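Local coordinates for sortase family protein (Clostridium perfringens, PDB 6IXZ) that is a class C sortase, a cysteine transpeptidase of the kind that probably joins pilin subunits into pili through an acyl-thioester intermediate, at residues Ser9-Tyr14 and Leu61-Ile66; Leu53-Gly58 and Ile75-Ser80. All blocks are in the same frame, centred on the assembly; numbering follows the deposited sequence.

Overall arrangement
From the N terminus the chain runs through helix 5-18, helix 23-41 and a loop before it enters the sheet. Contact 1 closes a long loop from helix 5-18 to strand 60-66 that encloses the end of that helix, all of helix 23-41 and the loop 53-58. Contact 2 closes a shorter one, tying the loop 53-58 to the end of strand 71-77 and the turn after it, across the hairpin of strands 60-66 and 71-77. The two cross rather than nest, since their segments alternate along the chain. They meet in that hairpin, where L61 and G62 pair with I75, and so join N-terminal helix and loop to the first two strands of the sortase sheet.

Contact 1 of 2, residues Ser9-Tyr14 and Leu61-Ile66; sequences STISDY and LGYIEI
Y14 lays one face of its ring on the backbone of G62, while I11, one helical turn earlier, reaches Y63. The glycine end is the tight one. G62 CA sits 3.5 Å from the centroid of the Y14 ring and 16° off its normal, a CH-pi contact displaced somewhat toward the rim. Its closest ring atom is Y14 CZ, at 3.4 Å. Y14 CG lies anti to the backbone N (chi1 160°), and the ring extends from there until Y14 OH stands 3.3 Å from L61 O. The backbone of G62 is turned so that a side chain would crowd against the preceding carbonyl O, and a CB there would also approach the Y14 hydroxyl, so the bare CA lets the ring sit directly on the strand.

The other end is looser and partly exposed. I11 CD1 touches Y63 CB at 3.9 Å, and I11 CG2 stands 4.1 Å above one face of the Y63 ring, toward its rim; the two side chains cross at about a right angle. Y63 CG lies between the backbone N and the carbonyl carbon, and CD2 of the ring it carries is the atom that meets I11 CG2. The two tyrosines approach only at a distance, with Y14 CD2 at the edge of the Y63 ring, 4.4 Å from its CD2.

Helix 9-14 and strand 61-66 run at 127° to each other, their axes 8.6 Å apart, a helix laid across the outside of the sortase sheet. Strand 60-66 is flanked by strand 71-77, whose P74 meets both T10 and I11, and by strand 130-135, whose H134 stacks on the Y63 ring. L136, just beyond that strand, gives Y14 OH a weak hydrogen bond from its backbone N.

Contact 2 of 2, residues Leu53-Gly58 and Ile75-Ser80; sequences LNIHEG and IYYGTS
The Y76 ring receives G58 O at its edge, in the ring plane, with Y76 CD2 3.4 Å from that oxygen. The Y77 ring likewise meets the backbone of E57 at an edge: Y77 CG is anti to the backbone N (chi1 -170°), and the ring it carries has E57 N near its plane, 4.2 Å from Y77 CD1, while I55 CG2 approaches obliquely. The same methyl, I55 CG2, packs on Y77 CB at 3.9 Å, at the base of the tyrosine side chain, and the two side chains cross at about a right angle.

Between the tyrosines the main chains join. G58 N donates to Y77 O over 3.0 Å in an almost straight bond (174° at the hydrogen). The bond stands where the loop 53-58 leads into strand 60-66, the first strand of the eight-stranded beta-barrel of the sortase fold, and where its hairpin partner, strand 71-77, ends; D59 also pairs with the backbone of Y77.

Beyond the strand, E57 CA and G78 CA are 5.0 Å apart, the closest CA pair of the two segments, and a CB on G78 would be tight against E57 CG. The E57 side chain starts away from 75-80 and bends at chi2, its carboxylate ending beside S80, with E57 OE2 2.8 Å from S80 OG. D82, in the helix that follows, also bonds S80 OG, so two carboxylates lie close to one hydroxyl. S80 precedes helix 81-86, whose I83 touches both E57 and Y76, and its side chain is about 11 Å from that of H110, a predicted active-site residue.

Contact 1 of 2, residues Ser9-Tyr14 and Leu61-Ile66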
ATOM      1  N   SER A   9     -15.836   8.583   2.184  1.00 35.42           N
ATOM      2  CA  SER A   9     -16.332   9.311   1.025  1.00 35.55           C
ATOM      3  C   SER A   9     -15.309   9.151  -0.090  1.00 34.08           C
ATOM      4  O   SER A   9     -15.648   9.147  -1.288  1.00 32.90           O
ATOM      5  CB  SER A   9     -16.501  10.791   1.361  1.00 38.83           C
ATOM      6  OG  SER A   9     -16.935  11.511   0.228  1.00 40.32           O
ATOM      7  N   THR A  10     -14.057   9.014   0.332  1.00 28.59           N
ATOM      8  CA  THR A  10     -12.938   8.846  -0.568  1.00 27.38           C
ATOM      9  C   THR A  10     -13.038   7.525  -1.304  1.00 24.17           C
ATOM     10  O   THR A  10     -12.896   7.474  -2.523  1.00 20.09           O
ATOM     11  CB  THR A  10     -11.616   8.950   0.190  1.00 25.06           C
ATOM     12  OG1 THR A  10     -11.474  10.296   0.701  1.00 32.97           O
ATOM     13  CG2 THR A  10     -10.442   8.657  -0.754  1.00 28.82           C
ATOM     14  N   ILE A  11     -13.373   6.465  -0.595  1.00 24.72           N
ATOM     15  CA  ILE A  11     -13.477   5.173  -1.260  1.00 25.13           C
ATOM     16  C   ILE A  11     -14.586   5.187  -2.296  1.00 29.59           C
ATOM     17  O   ILE A  11     -14.446   4.621  -3.380  1.00 30.35           O
ATOM     18  CB  ILE A  11     -13.704   4.033  -0.264  1.00 25.88           C
ATOM     19  CG1 ILE A  11     -12.417   3.799   0.554  1.00 23.30           C
ATOM     20  CG2 ILE A  11     -14.117   2.777  -1.020  1.00 22.41           C
ATOM     21  CD1 ILE A  11     -12.497   2.681   1.581  1.00 27.18           C
ATOM     22  N   SER A  12     -15.710   5.810  -1.949  1.00 34.87           N
ATOM     23  CA  SER A  12     -16.854   5.922  -2.866  1.00 32.47           C
ATOM     24  C   SER A  12     -16.508   6.649  -4.163  1.00 27.09           C
ATOM     25  O   SER A  12     -16.776   6.149  -5.250  1.00 22.87           O
ATOM     26  CB  SER A  12     -18.018   6.646  -2.174  1.00 33.62           C
ATOM     27  OG  SER A  12     -19.147   6.705  -3.028  1.00 33.28           O
ATOM     28  N   ASP A  13     -15.931   7.841  -4.025  1.00 26.49           N
ATOM     29  CA  ASP A  13     -15.416   8.615  -5.145  1.00 29.08           C
ATOM     30  C   ASP A  13     -14.537   7.778  -6.061  1.00 33.26           C
ATOM     31  O   ASP A  13     -14.630   7.880  -7.283  1.00 31.29           O
ATOM     32  CB  ASP A  13     -14.540   9.760  -4.618  1.00 32.25           C
ATOM     33  CG  ASP A  13     -15.336  10.876  -4.032  1.00 31.11           C
ATOM     34  OD1 ASP A  13     -14.719  11.861  -3.562  1.00 30.00           O
ATOM     35  OD2 ASP A  13     -16.573  10.783  -4.078  1.00 29.49           O
ATOM     36  N   TYR A  14     -13.569   7.086  -5.459  1.00 28.43           N
ATOM     37  CA  TYR A  14     -12.592   6.319  -6.216  1.00 27.05           C
ATOM     38  C   TYR A  14     -13.290   5.257  -7.058  1.00 27.93           C
ATOM     39  O   TYR A  14     -12.972   5.080  -8.228  1.00 25.86           O
ATOM     40  CB  TYR A  14     -11.593   5.624  -5.290  1.00 30.68           C
ATOM     41  CG  TYR A  14     -10.894   4.469  -5.972  1.00 24.09           C
ATOM     42  CD1 TYR A  14      -9.790   4.695  -6.782  1.00 26.42           C
ATOM     43  CD2 TYR A  14     -11.386   3.174  -5.876  1.00 24.27           C
ATOM     44  CE1 TYR A  14      -9.192   3.665  -7.487  1.00 22.31           C
ATOM     45  CE2 TYR A  14     -10.800   2.137  -6.573  1.00 25.58           C
ATOM     46  CZ  TYR A  14      -9.709   2.394  -7.394  1.00 22.05           C
ATOM     47  OH  TYR A  14      -9.095   1.354  -8.050  1.00 21.64           O
ATOM     48  N   LEU A  61      -5.331   5.250  -5.219  1.00 27.33           N
ATOM     49  CA  LEU A  61      -5.098   4.132  -6.131  1.00 23.51           C
ATOM     50  C   LEU A  61      -6.113   3.004  -5.925  1.00 22.94           C
ATOM     51  O   LEU A  61      -6.165   2.046  -6.697  1.00 24.86           O
ATOM     52  CB  LEU A  61      -3.714   3.554  -5.860  1.00 26.10           C
ATOM     53  CG  LEU A  61      -2.554   4.545  -5.815  1.00 25.47           C
ATOM     54  CD1 LEU A  61      -1.268   3.816  -5.451  1.00 24.84           C
ATOM     55  CD2 LEU A  61      -2.430   5.240  -7.159  1.00 26.69           C
ATOM     56  N   GLY A  62      -6.862   3.083  -4.838  1.00 17.75           N
ATOM     57  CA  GLY A  62      -7.830   2.060  -4.521  1.00 19.41           C
ATOM     58  C   GLY A  62      -8.000   1.972  -3.025  1.00 17.73           C
ATOM     59  O   GLY A  62      -7.780   2.969  -2.313  1.00 18.86           O
ATOM     60  N   TYR A  63      -8.299   0.770  -2.535  1.00 16.52           N
ATOM     61  CA  TYR A  63      -8.369   0.531  -1.097  1.00 18.86           C
ATOM     62  C   TYR A  63      -7.929  -0.876  -0.626  1.00 18.84           C
ATOM     63  O   TYR A  63      -7.787  -1.823  -1.405  1.00 20.95           O
ATOM     64  CB  TYR A  63      -9.783   0.820  -0.595  1.00 22.44           C
ATOM     65  CG  TYR A  63     -10.844  -0.015  -1.271  1.00 26.08           C
ATOM     66  CD1 TYR A  63     -11.389  -1.134  -0.641  1.00 31.17           C
ATOM     67  CD2 TYR A  63     -11.265   0.286  -2.563  1.00 26.59           C
ATOM     68  CE1 TYR A  63     -12.337  -1.920  -1.286  1.00 32.98           C
ATOM     69  CE2 TYR A  63     -12.210  -0.484  -3.208  1.00 29.42           C
ATOM     70  CZ  TYR A  63     -12.766  -1.561  -2.559  1.00 30.78           C
ATOM     71  OH  TYR A  63     -13.718  -2.307  -3.211  1.00 40.35           O
ATOM     72  N   ILE A  64      -7.756  -0.995   0.678  1.00 20.56           N
ATOM     73  CA  ILE A  64      -7.392  -2.240   1.300  1.00 20.63           C
ATOM     74  C   ILE A  64      -8.513  -2.691   2.237  1.00 23.59           C
ATOM     75  O   ILE A  64      -9.133  -1.875   2.922  1.00 21.83           O
ATOM     76  CB  ILE A  64      -6.046  -2.113   2.067  1.00 19.43           C
ATOM     77  CG1 ILE A  64      -5.661  -3.431   2.731  1.00 19.09           C
ATOM     78  CG2 ILE A  64      -6.094  -0.991   3.107  1.00 19.31           C
ATOM     79  CD1 ILE A  64      -4.206  -3.492   3.150  1.00 18.61           C
ATOM     80  N   GLU A  65      -8.791  -3.992   2.235  1.00 23.41           N
ATOM     81  CA  GLU A  65      -9.703  -4.593   3.215  1.00 22.05           C
ATOM     82  C   GLU A  65      -8.985  -5.653   4.036  1.00 18.43           C
ATOM     83  O   GLU A  65      -8.213  -6.434   3.491  1.00 19.34           O
ATOM     84  CB  GLU A  65     -10.899  -5.242   2.517  1.00 26.20           C
ATOM     85  CG  GLU A  65     -11.677  -4.329   1.599  1.00 29.91           C
ATOM     86  CD  GLU A  65     -12.895  -5.033   1.028  1.00 37.80           C
ATOM     87  OE1 GLU A  65     -14.022  -4.659   1.403  1.00 42.16           O
ATOM     88  OE2 GLU A  65     -12.709  -6.053   0.331  1.00 42.10           O
ATOM     89  N   ILE A  66      -9.170  -5.606   5.353  1.00 20.47           N
ATOM     90  CA  ILE A  66      -8.665  -6.634   6.271  1.00 20.21           C
ATOM     91  C   ILE A  66      -9.830  -7.141   7.128  1.00 20.45           C
ATOM     92  O   ILE A  66     -10.137  -6.587   8.179  1.00 19.96           O
ATOM     93  CB  ILE A  66      -7.541  -6.094   7.195  1.00 18.48           C
ATOM     94  CG1 ILE A  66      -6.507  -5.266   6.403  1.00 18.85           C
ATOM     95  CG2 ILE A  66      -6.844  -7.243   7.909  1.00 22.61           C
ATOM     96  CD1 ILE A  66      -5.397  -4.689   7.249  1.00 19.03           C
TER

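Contact 2 of 2, residues Leu53-Gly58 and Ile75-Ser80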
ATOM      1  N   LEU A  53       2.848   8.541 -15.783  1.00 51.49           N
ATOM      2  CA  LEU A  53       1.913   7.781 -14.953  1.00 40.09           C
ATOM      3  C   LEU A  53       0.760   8.681 -14.523  1.00 47.63           C
ATOM      4  O   LEU A  53      -0.377   8.230 -14.373  1.00 44.21           O
ATOM      5  CB  LEU A  53       2.610   7.182 -13.724  1.00 42.71           C
ATOM      6  CG  LEU A  53       3.834   6.281 -13.958  1.00 40.90           C
ATOM      7  CD1 LEU A  53       4.093   5.377 -12.759  1.00 36.39           C
ATOM      8  CD2 LEU A  53       3.657   5.452 -15.213  1.00 42.90           C
ATOM      9  N   ASN A  54       1.053   9.972 -14.391  1.00 46.47           N
ATOM     10  CA  ASN A  54       0.106  10.937 -13.843  1.00 55.21           C
ATOM     11  C   ASN A  54      -0.472  10.447 -12.512  1.00 50.86           C
ATOM     12  O   ASN A  54      -1.594  10.782 -12.126  1.00 39.35           O
ATOM     13  CB  ASN A  54      -1.003  11.254 -14.855  1.00 63.04           C
ATOM     14  CG  ASN A  54      -1.178  12.747 -15.067  1.00 76.00           C
ATOM     15  OD1 ASN A  54      -2.246  13.305 -14.803  1.00 85.34           O
ATOM     16  ND2 ASN A  54      -0.100  13.418 -15.464  1.00 78.56           N
ATOM     17  N   ILE A  55       0.324   9.664 -11.799  1.00 51.85           N
ATOM     18  CA  ILE A  55       0.082   9.450 -10.389  1.00 45.48           C
ATOM     19  C   ILE A  55       0.929  10.443  -9.621  1.00 42.55           C
ATOM     20  O   ILE A  55       2.141  10.502  -9.794  1.00 41.34           O
ATOM     21  CB  ILE A  55       0.397   8.005  -9.982  1.00 43.37           C
ATOM     22  CG1 ILE A  55      -0.395   7.060 -10.889  1.00 42.64           C
ATOM     23  CG2 ILE A  55       0.032   7.789  -8.518  1.00 43.51           C
ATOM     24  CD1 ILE A  55      -0.170   5.593 -10.623  1.00 40.84           C
ATOM     25  N   HIS A  56       0.256  11.369  -8.961  1.00 39.35           N
ATOM     26  CA  HIS A  56       0.933  12.346  -8.137  1.00 47.73           C
ATOM     27  C   HIS A  56       0.796  11.910  -6.697  1.00 41.75           C
ATOM     28  O   HIS A  56      -0.219  11.315  -6.306  1.00 40.41           O
ATOM     29  CB  HIS A  56       0.301  13.730  -8.304  1.00 49.31           C
ATOM     30  CG  HIS A  56       0.334  14.249  -9.705  1.00 60.37           C
ATOM     31  ND1 HIS A  56      -0.369  13.660 -10.735  1.00 65.17           N
ATOM     32  CD2 HIS A  56       0.919  15.351 -10.232  1.00 64.71           C
ATOM     33  CE1 HIS A  56      -0.180  14.349 -11.845  1.00 64.55           C
ATOM     34  NE2 HIS A  56       0.599  15.380 -11.567  1.00 65.54           N
ATOM     35  N   GLU A  57       1.796  12.246  -5.899  1.00 46.00           N
ATOM     36  CA  GLU A  57       1.588  12.436  -4.474  1.00 45.03           C
ATOM     37  C   GLU A  57       0.146  12.852  -4.216  1.00 40.93           C
ATOM     38  O   GLU A  57      -0.328  13.843  -4.775  1.00 41.02           O
ATOM     39  CB  GLU A  57       2.521  13.526  -3.960  1.00 51.02           C
ATOM     40  CG  GLU A  57       3.664  13.011  -3.112  1.00 57.49           C
ATOM     41  CD  GLU A  57       3.929  13.914  -1.932  1.00 52.86           C
ATOM     42  OE1 GLU A  57       3.371  15.032  -1.922  1.00 43.92           O
ATOM     43  OE2 GLU A  57       4.631  13.480  -0.995  1.00 52.97           O
ATOM     44  N   GLY A  58      -0.565  12.053  -3.424  1.00 36.09           N
ATOM     45  CA  GLY A  58      -1.920  12.386  -3.003  1.00 30.92           C
ATOM     46  C   GLY A  58      -3.021  11.718  -3.799  1.00 27.88           C
ATOM     47  O   GLY A  58      -4.184  11.781  -3.422  1.00 25.35           O
ATOM     48  N   ILE A  75      -6.099   3.916  -0.212  1.00 17.02           N
ATOM     49  CA  ILE A  75      -4.646   3.928  -0.340  1.00 17.05           C
ATOM     50  C   ILE A  75      -4.227   5.066  -1.265  1.00 16.70           C
ATOM     51  O   ILE A  75      -4.653   5.140  -2.417  1.00 18.00           O
ATOM     52  CB  ILE A  75      -4.114   2.599  -0.880  1.00 19.03           C
ATOM     53  CG1 ILE A  75      -4.403   1.468   0.101  1.00 20.89           C
ATOM     54  CG2 ILE A  75      -2.606   2.658  -1.109  1.00 21.35           C
ATOM     55  CD1 ILE A  75      -4.698   0.180  -0.621  1.00 23.62           C
ATOM     56  N   TYR A  76      -3.477   6.007  -0.698  1.00 18.76           N
ATOM     57  CA  TYR A  76      -2.895   7.115  -1.432  1.00 17.13           C
ATOM     58  C   TYR A  76      -1.487   6.714  -1.910  1.00 20.93           C
ATOM     59  O   TYR A  76      -0.834   5.870  -1.309  1.00 20.23           O
ATOM     60  CB  TYR A  76      -2.787   8.352  -0.527  1.00 19.37           C
ATOM     61  CG  TYR A  76      -4.120   8.873  -0.034  1.00 23.81           C
ATOM     62  CD1 TYR A  76      -4.710   8.343   1.103  1.00 24.01           C
ATOM     63  CD2 TYR A  76      -4.791   9.901  -0.700  1.00 23.43           C
ATOM     64  CE1 TYR A  76      -5.899   8.836   1.581  1.00 25.00           C
ATOM     65  CE2 TYR A  76      -5.983  10.401  -0.217  1.00 24.78           C
ATOM     66  CZ  TYR A  76      -6.547   9.840   0.900  1.00 25.03           C
ATOM     67  OH  TYR A  76      -7.761  10.285   1.369  1.00 29.35           O
ATOM     68  N   TYR A  77      -0.999   7.366  -2.956  1.00 19.12           N
ATOM     69  CA  TYR A  77       0.428   7.362  -3.208  1.00 22.31           C
ATOM     70  C   TYR A  77       1.084   8.448  -2.361  1.00 23.01           C
ATOM     71  O   TYR A  77       0.586   9.580  -2.297  1.00 19.00           O
ATOM     72  CB  TYR A  77       0.769   7.594  -4.685  1.00 22.36           C
ATOM     73  CG  TYR A  77       2.238   7.343  -4.937  1.00 22.59           C
ATOM     74  CD1 TYR A  77       3.162   8.402  -4.956  1.00 25.05           C
ATOM     75  CD2 TYR A  77       2.736   6.054  -4.923  1.00 24.82           C
ATOM     76  CE1 TYR A  77       4.517   8.165  -5.100  1.00 24.21           C
ATOM     77  CE2 TYR A  77       4.088   5.803  -5.074  1.00 24.34           C
ATOM     78  CZ  TYR A  77       4.970   6.868  -5.147  1.00 26.76           C
ATOM     79  OH  TYR A  77       6.307   6.603  -5.245  1.00 24.52           O
ATOM     80  N   GLY A  78       2.202   8.086  -1.737  1.00 20.02           N
ATOM     81  CA  GLY A  78       3.083   9.059  -1.106  1.00 22.73           C
ATOM     82  C   GLY A  78       2.920   8.994   0.397  1.00 20.46           C
ATOM     83  O   GLY A  78       1.984   8.386   0.887  1.00 21.93           O
ATOM     84  N   THR A  79       3.886   9.514   1.144  1.00 23.84           N
ATOM     85  CA  THR A  79       3.804   9.475   2.609  1.00 21.53           C
ATOM     86  C   THR A  79       4.306  10.767   3.246  1.00 22.38           C
ATOM     87  O   THR A  79       4.821  10.735   4.336  1.00 15.73           O
ATOM     88  CB  THR A  79       4.669   8.351   3.223  1.00 24.47           C
ATOM     89  OG1 THR A  79       6.057   8.525   2.849  1.00 26.07           O
ATOM     90  CG2 THR A  79       4.140   6.944   2.836  1.00 23.64           C
ATOM     91  N   SER A  80       4.155  11.901   2.584  1.00 21.09           N
ATOM     92  CA  SER A  80       4.458  13.145   3.265  1.00 24.39           C
ATOM     93  C   SER A  80       3.361  13.422   4.298  1.00 23.89           C
ATOM     94  O   SER A  80       2.281  12.824   4.263  1.00 20.01           O
ATOM     95  CB  SER A  80       4.583  14.283   2.254  1.00 26.93           C
ATOM     96  OG  SER A  80       3.438  14.335   1.438  1.00 31.68           O
TER